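PDB 4H0A: uncharacterized protein from Staphylococcus aureus subsp. aureus, which is of unknown function but belongs to the CAP family of cysteine-rich secretory proteins, joining a CAP domain to a CAP-associated N-terminal region. Local coordinates for residues M216-L222 and R298-S302; S79-V83 and S208-V212; A32-K36 and H117-N121. Where two conformers were deposited one is given. Numbering follows the deposited sequence.

Helix 201-219 links two of the three contacts. Interaction 2 packs its middle, 208-212, on segment 79-83 of strand 79-86, in the seven-stranded antiparallel sheet. Interaction 1 ties its C-terminal end, 216-222, to segment 298-302 at the end of helix 293-299. Their centres lie 15 Å apart; their segments adjoin in sequence along helix 201-219 and do not otherwise touch. Interaction 1 stays within the CAP family region, whereas interaction 2 joins that region to the CAP-associated N-terminal part. Interaction 3 is a surface contact between two loops, 32-36 and 117-121, at the far edge of the same sheet. Its centre is 28 Å from that of interaction 2 and 32 Å from that of interaction 1.

Interaction 1: residues M216-L222 and R298-S302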
HETATM    1  N   MSE A 216       7.035  -1.955  -7.065  1.00 35.88           N
HETATM    2  CA  MSE A 216       8.110  -2.401  -6.168  1.00 35.93           C
HETATM    3  C   MSE A 216       9.134  -3.208  -6.951  1.00 43.13           C
HETATM    4  O   MSE A 216      10.339  -3.013  -6.771  1.00 43.53           O
HETATM    5  CB  MSE A 216       7.544  -3.225  -4.999  1.00 36.32           C
HETATM    6  CG  MSE A 216       6.641  -2.426  -4.058  1.00 38.20           C
HETATM    7 SE   MSE A 216       7.564  -0.983  -3.154  0.75 40.90          SE
HETATM    8  CE  MSE A 216       7.006   0.575  -4.377  1.00 36.46           C
ATOM      9  N   ARG A 217       8.663  -4.080  -7.859  1.00 41.70           N
ATOM     10  CA  ARG A 217       9.564  -4.853  -8.720  1.00 43.94           C
ATOM     11  C   ARG A 217      10.376  -3.925  -9.643  1.00 48.59           C
ATOM     12  O   ARG A 217      11.582  -4.140  -9.804  1.00 50.49           O
ATOM     13  CB  ARG A 217       8.761  -5.870  -9.556  1.00 43.49           C
ATOM     14  CG  ARG A 217       8.239  -7.045  -8.732  1.00 42.13           C
ATOM     15  CD  ARG A 217       7.467  -8.013  -9.596  1.00 45.80           C
ATOM     16  NE  ARG A 217       8.335  -8.683 -10.572  1.00 49.78           N
ATOM     17  CZ  ARG A 217       9.093  -9.754 -10.328  1.00 61.13           C
ATOM     18  NH1 ARG A 217       9.112 -10.306  -9.117  1.00 46.28           N
ATOM     19  NH2 ARG A 217       9.842 -10.277 -11.292  1.00 46.28           N
ATOM     20  N   LYS A 218       9.729  -2.893 -10.240  1.00 43.15           N
ATOM     21  CA  LYS A 218      10.428  -1.950 -11.132  1.00 42.41           C
ATOM     22  C   LYS A 218      11.530  -1.180 -10.392  1.00 46.90           C
ATOM     23  O   LYS A 218      12.585  -0.965 -10.979  1.00 47.21           O
ATOM     24  CB  LYS A 218       9.459  -0.959 -11.813  1.00 42.28           C
ATOM     25  CG  LYS A 218       8.724  -1.563 -13.011  1.00 49.48           C
ATOM     26  CD  LYS A 218       7.851  -0.548 -13.752  1.00 50.88           C
ATOM     27  CE  LYS A 218       6.660  -0.072 -12.949  1.00 49.46           C
ATOM     28  NZ  LYS A 218       5.718   0.719 -13.789  1.00 53.66           N
ATOM     29  N   LEU A 219      11.336  -0.815  -9.101  1.00 43.43           N
ATOM     30  CA  LEU A 219      12.396  -0.119  -8.352  1.00 44.88           C
ATOM     31  C   LEU A 219      13.660  -0.970  -8.202  1.00 52.10           C
ATOM     32  O   LEU A 219      14.752  -0.401  -8.115  1.00 53.36           O
ATOM     33  CB  LEU A 219      11.931   0.298  -6.947  1.00 44.69           C
ATOM     34  CG  LEU A 219      10.891   1.400  -6.873  1.00 47.87           C
ATOM     35  CD1 LEU A 219      10.427   1.587  -5.442  1.00 47.54           C
ATOM     36  CD2 LEU A 219      11.434   2.711  -7.424  1.00 51.40           C
ATOM     37  N   LYS A 220      13.521  -2.313  -8.163  1.00 49.16           N
ATOM     38  CA  LYS A 220      14.666  -3.227  -8.047  1.00 51.12           C
ATOM     39  C   LYS A 220      15.166  -3.722  -9.421  1.00 58.27           C
ATOM     40  O   LYS A 220      15.992  -4.636  -9.463  1.00 61.32           O
ATOM     41  CB  LYS A 220      14.301  -4.429  -7.163  1.00 53.79           C
ATOM     42  CG  LYS A 220      13.672  -4.065  -5.808  1.00 62.36           C
ATOM     43  CD  LYS A 220      14.474  -3.047  -4.994  1.00 67.73           C
ATOM     44  CE  LYS A 220      13.881  -2.830  -3.614  1.00 71.56           C
ATOM     45  NZ  LYS A 220      14.326  -3.843  -2.624  1.00 80.44           N
ATOM     46  N   GLY A 221      14.723  -3.108 -10.518  1.00 53.56           N
ATOM     47  CA  GLY A 221      15.158  -3.493 -11.858  1.00 54.89           C
ATOM     48  C   GLY A 221      14.631  -4.826 -12.357  1.00 59.12           C
ATOM     49  O   GLY A 221      15.198  -5.388 -13.296  1.00 61.13           O
ATOM     50  N   LEU A 222      13.538  -5.339 -11.754  1.00 52.99           N
ATOM     51  CA  LEU A 222      12.923  -6.612 -12.145  1.00 52.08           C
ATOM     52  C   LEU A 222      11.827  -6.391 -13.158  1.00 55.25           C
ATOM     53  O   LEU A 222      11.225  -5.314 -13.191  1.00 53.31           O
ATOM     54  CB  LEU A 222      12.321  -7.323 -10.926  1.00 51.36           C
ATOM     55  CG  LEU A 222      13.271  -7.662  -9.792  1.00 56.97           C
ATOM     56  CD1 LEU A 222      12.506  -8.070  -8.562  1.00 55.77           C
ATOM     57  CD2 LEU A 222      14.238  -8.752 -10.204  1.00 61.65           C
ATOM     58  N   ARG A 298       9.368 -13.507  -2.442  1.00 59.01           N
ATOM     59  CA  ARG A 298       8.392 -13.889  -3.467  1.00 57.62           C
ATOM     60  C   ARG A 298       8.037 -12.692  -4.355  1.00 57.58           C
ATOM     61  O   ARG A 298       8.020 -12.836  -5.577  1.00 56.84           O
ATOM     62  CB  ARG A 298       7.116 -14.474  -2.838  1.00 58.12           C
ATOM     63  CG  ARG A 298       7.335 -15.852  -2.223  1.00 67.11           C
ATOM     64  CD  ARG A 298       6.340 -16.138  -1.122  1.00 75.01           C
ATOM     65  NE  ARG A 298       6.589 -17.418  -0.461  1.00 83.89           N
ATOM     66  CZ  ARG A 298       6.001 -17.823   0.663  1.00 97.51           C
ATOM     67  NH1 ARG A 298       5.111 -17.043   1.280  1.00 81.81           N
ATOM     68  NH2 ARG A 298       6.311 -19.000   1.193  1.00 84.34           N
ATOM     69  N   LEU A 299       7.755 -11.515  -3.750  1.00 52.01           N
ATOM     70  CA  LEU A 299       7.434 -10.296  -4.516  1.00 49.04           C
ATOM     71  C   LEU A 299       8.565  -9.909  -5.463  1.00 52.62           C
ATOM     72  O   LEU A 299       8.307  -9.516  -6.595  1.00 50.15           O
ATOM     73  CB  LEU A 299       7.176  -9.096  -3.585  1.00 47.81           C
ATOM     74  CG  LEU A 299       5.830  -8.999  -2.884  1.00 51.15           C
ATOM     75  CD1 LEU A 299       5.876  -7.936  -1.809  1.00 50.96           C
ATOM     76  CD2 LEU A 299       4.718  -8.680  -3.861  1.00 48.35           C
ATOM     77  N   LEU A 300       9.814 -10.006  -4.987  1.00 52.20           N
ATOM     78  CA  LEU A 300      11.003  -9.622  -5.752  1.00 52.77           C
ATOM     79  C   LEU A 300      11.738 -10.820  -6.359  1.00 59.72           C
ATOM     80  O   LEU A 300      12.940 -10.730  -6.610  1.00 60.18           O
ATOM     81  CB  LEU A 300      11.959  -8.855  -4.823  1.00 53.52           C
ATOM     82  CG  LEU A 300      11.336  -7.715  -4.020  1.00 55.64           C
ATOM     83  CD1 LEU A 300      12.354  -7.115  -3.081  1.00 56.54           C
ATOM     84  CD2 LEU A 300      10.732  -6.655  -4.945  1.00 54.48           C
ATOM     85  N   ASN A 301      11.028 -11.916  -6.645  1.00 57.03           N
ATOM     86  CA  ASN A 301      11.660 -13.086  -7.239  1.00 59.63           C
ATOM     87  C   ASN A 301      11.864 -12.851  -8.736  1.00 62.21           C
ATOM     88  O   ASN A 301      10.893 -12.612  -9.454  1.00 59.39           O
ATOM     89  CB  ASN A 301      10.801 -14.320  -7.012  1.00 62.29           C
ATOM     90  CG  ASN A 301      11.572 -15.599  -7.110  1.00 76.24           C
ATOM     91  OD1 ASN A 301      12.443 -15.749  -7.967  1.00 69.04           O
ATOM     92  ND2 ASN A 301      11.254 -16.560  -6.255  1.00 72.47           N
ATOM     93  N   SER A 302      13.115 -12.920  -9.209  1.00 60.80           N
ATOM     94  CA  SER A 302      13.414 -12.725 -10.627  1.00 60.53           C
ATOM     95  C   SER A 302      12.882 -13.872 -11.502  1.00 66.37           C
ATOM     96  O   SER A 302      12.662 -13.657 -12.692  1.00 66.33           O
ATOM     97  CB  SER A 302      14.920 -12.592 -10.837  1.00 65.86           C
ATOM     98  OG  SER A 302      15.615 -13.715 -10.319  1.00 76.85           O
TER
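Arg-217 reaches across to segment 298-302 with a side chain that starts sideways and then turns. Its rotamer is m, t, p, with chi4 at 83°. This brings the guanidinium edge onto two backbone carbonyls. Arg-217 NH1 donates to Leu-299 O at 2.8 Å and to Asn-301 O at 2.9 Å. Arg-217 NH2 also donates to Asn-301 O, at 3.2 Å. The NE group hydrogen-bonds back to the carbonyl of Lys-223. The guanidinium thus clasps the chain where it leaves helix 293-299; Leu-300 is the first residue with non-helical angles. Helix 201-219 ends here as well, in a Schellman motif. Leu-222 N hydrogen-bonds to Arg-217 O at 3.0 Å and Gly-221 N to Lys-218 O at 3.1 Å. Gly-221 is the C-prime residue, with phi of 71°. The contact therefore joins the C-terminal ends of two helices of the CAP region. Beyond the turn, Leu-222 adopts the m, t rotamer and points toward the partner. Its CD1 lies 3.9 Å from Leu-300 CB, and its CD2 is 4.0 Å from Ser-302 CB. Leu-300, also m, t, starts away, but its CD2 extends to within 4.1 Å of Met-216 O. Selenomethionine Met-216 leads away at its end; the side chain packs on Ile-286, Tyr-94 and Leu-167. Lys-220 passes its NZ 3.8 Å from Leu-300 CD1 and forms a salt bridge with Asp-160.

Interaction 2: residues S79-V83 and S208-V212; sequences SYYIV and SLYEV. With EDO (1,2-ethanediol), chain E.
This buried helix-on-sheet contact lies between the CAP-associated N-terminal region and the CAP region. Segment 79-83 is extended, in the seven-stranded antiparallel sheet. Segment 208-212 is alpha-helical, with Val-212 N hydrogen-bonded to Ser-208 O at 2.8 Å. The segment axes approach to 10.9 Å and run roughly antiparallel, at 149° (signed crossing angle -149°). In register, Tyr-80 CA is 8.5 Å from Val-212 CA, and Ile-82 CA is 8.6 Å from Ser-208 CA. Tyr-80 and Ile-82 point toward the helix. Tyr-80 has chi1 t and chi2 82°. Its OH donates to Glu-211 OE1 at 2.6 Å, near the ring plane. Glu-211 is m, t and also forms salt bridges with Arg-61 and Lys-75. Val-212, chi1 t, places CG2 3.9 Å from Tyr-80 CE2 and 4.2 Å from Ile-82 CD1. Ile-82 is m, t. Its CD1 is 4.3 Å from Ser-208 OG, which hydrogen-bonds to Arg-61. On the other sheet face, an ethanediol, probably from the crystallisation liquor, gives Ser-79 OG a weak hydrogen bond from O2 at 3.3 Å. A helix lying on a beta-sheet face is a typical alpha/beta packing arrangement; here it joins the two regions.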
ATOM      1  N   SER A  79       6.154   7.303 -13.164  1.00 36.17           N
ATOM      2  CA  SER A  79       5.472   7.704 -11.942  1.00 34.65           C
ATOM      3  C   SER A  79       4.220   6.893 -11.701  1.00 36.28           C
ATOM      4  O   SER A  79       3.632   6.347 -12.636  1.00 36.23           O
ATOM      5  CB  SER A  79       5.109   9.182 -12.014  1.00 39.19           C
ATOM      6  OG  SER A  79       4.247   9.439 -13.112  1.00 43.77           O
ATOM      7  N   TYR A  80       3.820   6.821 -10.426  1.00 31.22           N
ATOM      8  CA  TYR A  80       2.627   6.105 -10.014  1.00 30.15           C
ATOM      9  C   TYR A  80       2.026   6.813  -8.822  1.00 33.63           C
ATOM     10  O   TYR A  80       2.713   6.971  -7.811  1.00 33.51           O
ATOM     11  CB  TYR A  80       2.986   4.650  -9.682  1.00 31.27           C
ATOM     12  CG  TYR A  80       1.772   3.830  -9.309  1.00 30.73           C
ATOM     13  CD1 TYR A  80       0.950   3.280 -10.288  1.00 31.64           C
ATOM     14  CD2 TYR A  80       1.388   3.684  -7.978  1.00 30.68           C
ATOM     15  CE1 TYR A  80      -0.209   2.587  -9.956  1.00 29.34           C
ATOM     16  CE2 TYR A  80       0.237   2.974  -7.631  1.00 30.18           C
ATOM     17  CZ  TYR A  80      -0.560   2.431  -8.624  1.00 34.02           C
ATOM     18  OH  TYR A  80      -1.675   1.707  -8.272  1.00 32.31           O
ATOM     19  N   TYR A  81       0.759   7.250  -8.929  1.00 29.43           N
ATOM     20  CA  TYR A  81       0.071   7.948  -7.847  1.00 28.85           C
ATOM     21  C   TYR A  81      -1.298   7.355  -7.554  1.00 31.55           C
ATOM     22  O   TYR A  81      -2.070   7.149  -8.495  1.00 30.63           O
ATOM     23  CB  TYR A  81      -0.147   9.426  -8.218  1.00 30.08           C
ATOM     24  CG  TYR A  81       1.076  10.157  -8.710  1.00 31.96           C
ATOM     25  CD1 TYR A  81       2.016  10.665  -7.817  1.00 34.40           C
ATOM     26  CD2 TYR A  81       1.262  10.410 -10.064  1.00 32.67           C
ATOM     27  CE1 TYR A  81       3.116  11.392  -8.264  1.00 35.41           C
ATOM     28  CE2 TYR A  81       2.353  11.146 -10.519  1.00 34.31           C
ATOM     29  CZ  TYR A  81       3.281  11.633  -9.614  1.00 37.86           C
ATOM     30  OH  TYR A  81       4.360  12.381 -10.036  1.00 39.60           O
ATOM     31  N   ILE A  82      -1.610   7.114  -6.274  1.00 29.34           N
ATOM     32  CA  ILE A  82      -2.954   6.768  -5.814  1.00 28.24           C
ATOM     33  C   ILE A  82      -3.372   7.979  -5.010  1.00 32.08           C
ATOM     34  O   ILE A  82      -2.813   8.222  -3.933  1.00 30.95           O
ATOM     35  CB  ILE A  82      -3.117   5.448  -5.016  1.00 32.19           C
ATOM     36  CG1 ILE A  82      -2.604   4.241  -5.822  1.00 31.85           C
ATOM     37  CG2 ILE A  82      -4.625   5.269  -4.630  1.00 31.91           C
ATOM     38  CD1 ILE A  82      -2.452   2.948  -4.975  1.00 34.57           C
ATOM     39  N   VAL A  83      -4.309   8.766  -5.550  1.00 29.00           N
ATOM     40  CA  VAL A  83      -4.770  10.009  -4.935  1.00 28.67           C
ATOM     41  C   VAL A  83      -6.153   9.785  -4.342  1.00 32.66           C
ATOM     42  O   VAL A  83      -7.069   9.486  -5.098  1.00 30.95           O
ATOM     43  CB  VAL A  83      -4.786  11.134  -6.006  1.00 30.78           C
ATOM     44  CG1 VAL A  83      -5.263  12.454  -5.410  1.00 31.74           C
ATOM     45  CG2 VAL A  83      -3.408  11.283  -6.666  1.00 29.87           C
ATOM     46  N   SER A 208      -4.982  -2.468  -7.690  1.00 30.27           N
ATOM     47  CA  SER A 208      -3.917  -1.713  -6.999  1.00 30.89           C
ATOM     48  C   SER A 208      -2.842  -2.650  -6.438  1.00 35.43           C
ATOM     49  O   SER A 208      -1.662  -2.310  -6.487  1.00 36.92           O
ATOM     50  CB  SER A 208      -4.498  -0.890  -5.859  1.00 34.55           C
ATOM     51  OG  SER A 208      -5.322   0.131  -6.386  1.00 36.58           O
ATOM     52  N   LEU A 209      -3.250  -3.837  -5.923  1.00 31.28           N
ATOM     53  CA  LEU A 209      -2.309  -4.842  -5.417  1.00 32.21           C
ATOM     54  C   LEU A 209      -1.347  -5.249  -6.545  1.00 34.35           C
ATOM     55  O   LEU A 209      -0.147  -5.283  -6.329  1.00 33.83           O
ATOM     56  CB  LEU A 209      -3.058  -6.074  -4.862  1.00 33.53           C
ATOM     57  CG  LEU A 209      -2.182  -7.264  -4.402  1.00 40.06           C
ATOM     58  CD1 LEU A 209      -1.382  -6.895  -3.167  1.00 41.28           C
ATOM     59  CD2 LEU A 209      -3.037  -8.487  -4.134  1.00 42.16           C
ATOM     60  N   TYR A 210      -1.872  -5.521  -7.749  1.00 31.30           N
ATOM     61  CA  TYR A 210      -1.033  -5.870  -8.903  1.00 31.10           C
ATOM     62  C   TYR A 210      -0.101  -4.733  -9.273  1.00 36.49           C
ATOM     63  O   TYR A 210       1.089  -4.950  -9.517  1.00 36.75           O
ATOM     64  CB  TYR A 210      -1.900  -6.189 -10.148  1.00 31.30           C
ATOM     65  CG  TYR A 210      -2.800  -7.406 -10.071  1.00 32.55           C
ATOM     66  CD1 TYR A 210      -2.363  -8.594  -9.483  1.00 35.95           C
ATOM     67  CD2 TYR A 210      -4.031  -7.422 -10.723  1.00 32.90           C
ATOM     68  CE1 TYR A 210      -3.154  -9.742  -9.490  1.00 36.48           C
ATOM     69  CE2 TYR A 210      -4.815  -8.576 -10.768  1.00 34.54           C
ATOM     70  CZ  TYR A 210      -4.370  -9.737 -10.152  1.00 39.86           C
ATOM     71  OH  TYR A 210      -5.155 -10.870 -10.129  1.00 36.75           O
ATOM     72  N   GLU A 211      -0.652  -3.516  -9.364  1.00 32.66           N
ATOM     73  CA  GLU A 211       0.123  -2.340  -9.778  1.00 32.16           C
ATOM     74  C   GLU A 211       1.224  -1.995  -8.788  1.00 35.61           C
ATOM     75  O   GLU A 211       2.343  -1.755  -9.215  1.00 35.20           O
ATOM     76  CB  GLU A 211      -0.788  -1.120  -9.947  1.00 32.13           C
ATOM     77  CG  GLU A 211      -1.675  -1.214 -11.176  1.00 34.54           C
ATOM     78  CD  GLU A 211      -2.710  -0.115 -11.294  1.00 38.83           C
ATOM     79  OE1 GLU A 211      -2.944   0.617 -10.305  1.00 31.13           O
ATOM     80  OE2 GLU A 211      -3.281   0.022 -12.399  1.00 34.50           O
ATOM     81  N   VAL A 212       0.913  -1.969  -7.477  1.00 32.51           N
ATOM     82  CA  VAL A 212       1.926  -1.624  -6.477  1.00 32.59           C
ATOM     83  C   VAL A 212       2.995  -2.728  -6.418  1.00 39.06           C
ATOM     84  O   VAL A 212       4.177  -2.418  -6.249  1.00 39.01           O
ATOM     85  CB  VAL A 212       1.325  -1.325  -5.088  1.00 35.42           C
ATOM     86  CG1 VAL A 212       2.451  -1.104  -4.065  1.00 35.37           C
ATOM     87  CG2 VAL A 212       0.427  -0.093  -5.152  1.00 34.22           C
TER
HETATM   88  C1  EDO E 403       0.667  11.164 -15.695  1.00 75.83           C
HETATM   89  O1  EDO E 403      -0.405  10.259 -15.820  1.00 76.70           O
HETATM   90  C2  EDO E 403       1.183  11.139 -14.250  1.00 74.62           C
HETATM   91  O2  EDO E 403       2.357  11.931 -14.191  1.00 74.83           O

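Interaction 3: residues A32-K36 and H117-N121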
ATOM      1  N   ALA A  32      11.004  23.021  16.844  1.00 89.86           N
ATOM      2  CA  ALA A  32      10.921  21.584  17.107  1.00 88.25           C
ATOM      3  C   ALA A  32       9.893  20.921  16.183  1.00 88.84           C
ATOM      4  O   ALA A  32       9.079  20.101  16.620  1.00 88.46           O
ATOM      5  CB  ALA A  32      10.547  21.356  18.564  1.00 91.85           C
ATOM      6  N   GLU A  33       9.912  21.296  14.905  1.00 82.67           N
ATOM      7  CA  GLU A  33       8.957  20.780  13.923  1.00 78.65           C
ATOM      8  C   GLU A  33       9.534  20.880  12.522  1.00 78.13           C
ATOM      9  O   GLU A  33      10.555  21.535  12.310  1.00 77.87           O
ATOM     10  CB  GLU A  33       7.612  21.542  14.021  1.00 80.45           C
ATOM     11  CG  GLU A  33       7.553  22.933  13.396  1.00 96.12           C
ATOM     12  CD  GLU A  33       8.571  23.952  13.868  1.00126.31           C
ATOM     13  OE1 GLU A  33       8.458  24.416  15.026  1.00129.98           O
ATOM     14  OE2 GLU A  33       9.441  24.339  13.055  1.00125.34           O
ATOM     15  N   ASN A  34       8.869  20.217  11.574  1.00 72.52           N
ATOM     16  CA  ASN A  34       9.240  20.235  10.161  1.00 70.19           C
ATOM     17  C   ASN A  34       8.244  21.117   9.429  1.00 73.22           C
ATOM     18  O   ASN A  34       7.036  21.006   9.680  1.00 71.13           O
ATOM     19  CB  ASN A  34       9.251  18.823   9.575  1.00 65.32           C
ATOM     20  CG  ASN A  34       9.935  17.823  10.471  1.00 80.07           C
ATOM     21  OD1 ASN A  34      11.134  17.949  10.773  1.00 76.26           O
ATOM     22  ND2 ASN A  34       9.187  16.857  10.994  1.00 68.03           N
ATOM     23  N   PRO A  35       8.700  22.026   8.547  1.00 70.87           N
ATOM     24  CA  PRO A  35       7.737  22.869   7.824  1.00 70.21           C
ATOM     25  C   PRO A  35       6.973  22.069   6.774  1.00 69.60           C
ATOM     26  O   PRO A  35       7.367  20.950   6.435  1.00 67.10           O
ATOM     27  CB  PRO A  35       8.622  23.934   7.177  1.00 73.98           C
ATOM     28  CG  PRO A  35       9.929  23.252   6.973  1.00 78.38           C
ATOM     29  CD  PRO A  35      10.090  22.301   8.125  1.00 73.93           C
ATOM     30  N   LYS A  36       5.899  22.655   6.242  1.00 65.85           N
ATOM     31  CA  LYS A  36       5.112  22.009   5.192  1.00 62.84           C
ATOM     32  C   LYS A  36       5.980  21.853   3.933  1.00 66.08           C
ATOM     33  O   LYS A  36       6.948  22.597   3.763  1.00 66.67           O
ATOM     34  CB  LYS A  36       3.823  22.801   4.883  1.00 65.80           C
ATOM     35  CG  LYS A  36       4.023  24.150   4.176  1.00 83.47           C
ATOM     36  CD  LYS A  36       2.716  24.934   4.096  1.00 94.61           C
ATOM     37  CE  LYS A  36       2.860  26.222   3.323  1.00108.46           C
ATOM     38  NZ  LYS A  36       1.541  26.855   3.053  1.00120.01           N
ATOM     39  N   HIS A 117      18.111  15.405  10.148  1.00 88.05           N
ATOM     40  CA  HIS A 117      17.618  16.782  10.214  1.00 87.43           C
ATOM     41  C   HIS A 117      16.076  16.864  10.219  1.00 85.61           C
ATOM     42  O   HIS A 117      15.536  17.887   9.793  1.00 84.45           O
ATOM     43  CB  HIS A 117      18.178  17.582   9.021  1.00 88.06           C
ATOM     44  N   THR A 118      15.369  15.817  10.717  1.00 79.15           N
ATOM     45  CA  THR A 118      13.894  15.801  10.733  1.00 75.60           C
ATOM     46  C   THR A 118      13.348  15.389  12.103  1.00 79.69           C
ATOM     47  O   THR A 118      13.739  14.355  12.642  1.00 79.54           O
ATOM     48  CB  THR A 118      13.344  14.844   9.652  1.00 73.46           C
ATOM     49  OG1 THR A 118      14.044  15.063   8.430  1.00 70.61           O
ATOM     50  CG2 THR A 118      11.847  15.032   9.395  1.00 67.34           C
ATOM     51  N   SER A 119      12.392  16.167  12.624  1.00 76.67           N
ATOM     52  CA  SER A 119      11.727  15.884  13.897  1.00 77.65           C
ATOM     53  C   SER A 119      10.793  14.685  13.743  1.00 79.24           C
ATOM     54  O   SER A 119       9.890  14.731  12.904  1.00 74.70           O
ATOM     55  CB  SER A 119      10.935  17.109  14.360  1.00 82.39           C
ATOM     56  OG  SER A 119      10.180  16.864  15.536  1.00 91.46           O
ATOM     57  N   ILE A 120      11.041  13.597  14.497  1.00 77.76           N
ATOM     58  CA  ILE A 120      10.185  12.406  14.458  1.00 76.18           C
ATOM     59  C   ILE A 120       9.706  12.149  15.882  1.00 80.19           C
ATOM     60  O   ILE A 120      10.516  12.182  16.803  1.00 82.40           O
ATOM     61  CB  ILE A 120      10.898  11.166  13.815  1.00 78.91           C
ATOM     62  CG1 ILE A 120      10.770  11.199  12.269  1.00 75.76           C
ATOM     63  CG2 ILE A 120      10.314   9.825  14.340  1.00 80.92           C
ATOM     64  CD1 ILE A 120      11.811  11.985  11.520  1.00 83.20           C
ATOM     65  N   ASN A 121       8.393  11.903  16.053  1.00 74.20           N
ATOM     66  CA  ASN A 121       7.800  11.639  17.360  0.50 76.71           C
ATOM     67  C   ASN A 121       7.459  10.145  17.460  1.00 80.75           C
ATOM     68  O   ASN A 121       6.754   9.634  16.599  1.00 78.66           O
ATOM     69  CB  ASN A 121       6.556  12.511  17.561  0.50 77.70           C
ATOM     70  CG  ASN A 121       6.822  13.995  17.376  0.50101.06           C
ATOM     71  OD1 ASN A 121       7.871  14.519  17.768  0.50 98.83           O
ATOM     72  ND2 ASN A 121       5.880  14.715  16.781  0.50 91.74           N
TER
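Asn-34, its CA-to-CB bond toward segment 117-121, lays its carboxamide along the backbone of Ser-119. The motif is a side-chain amide paired with the NH and CO of one residue, in much the way that two extended strands pair. Ser-119 N donates to Asn-34 OD1 at 2.9 Å, with an angle of 154°. Asn-34 ND2 donates to Ser-119 O, also at 2.9 Å, with an angle of 165°. One side chain thus meets both backbone polar groups of a residue in a loop without regular structure. Asn-34 is buried although its neighbours are exposed, and with chi1 m (-45°) the amide lies beside the Ser-119 backbone. Its ND2 also hydrogen-bonds to Lys-149 O of edge strand 145-150 in the seven-stranded sheet, and its backbone hydrogen-bonds to Gly-151, just past that strand. The side chain of Thr-118 touches Ile-148 of the same strand, and its OG1 hydrogen-bonds to the carbonyl of Ile-114. The contact therefore holds two surface loops together beside the edge of the sheet. One follows strand 9-11 and the other follows strand 89-96. Between the two segments the remaining contacts are few. Glu-33 points away, yet its CA lies 4.2 Å from Ser-119 CB. Ser-119, with chi1 t, brings OG to 3.6 Å from Ala-32 O. On the amide's other flank, Thr-118 CG2 approaches Asn-34 OD1 to 3.3 Å.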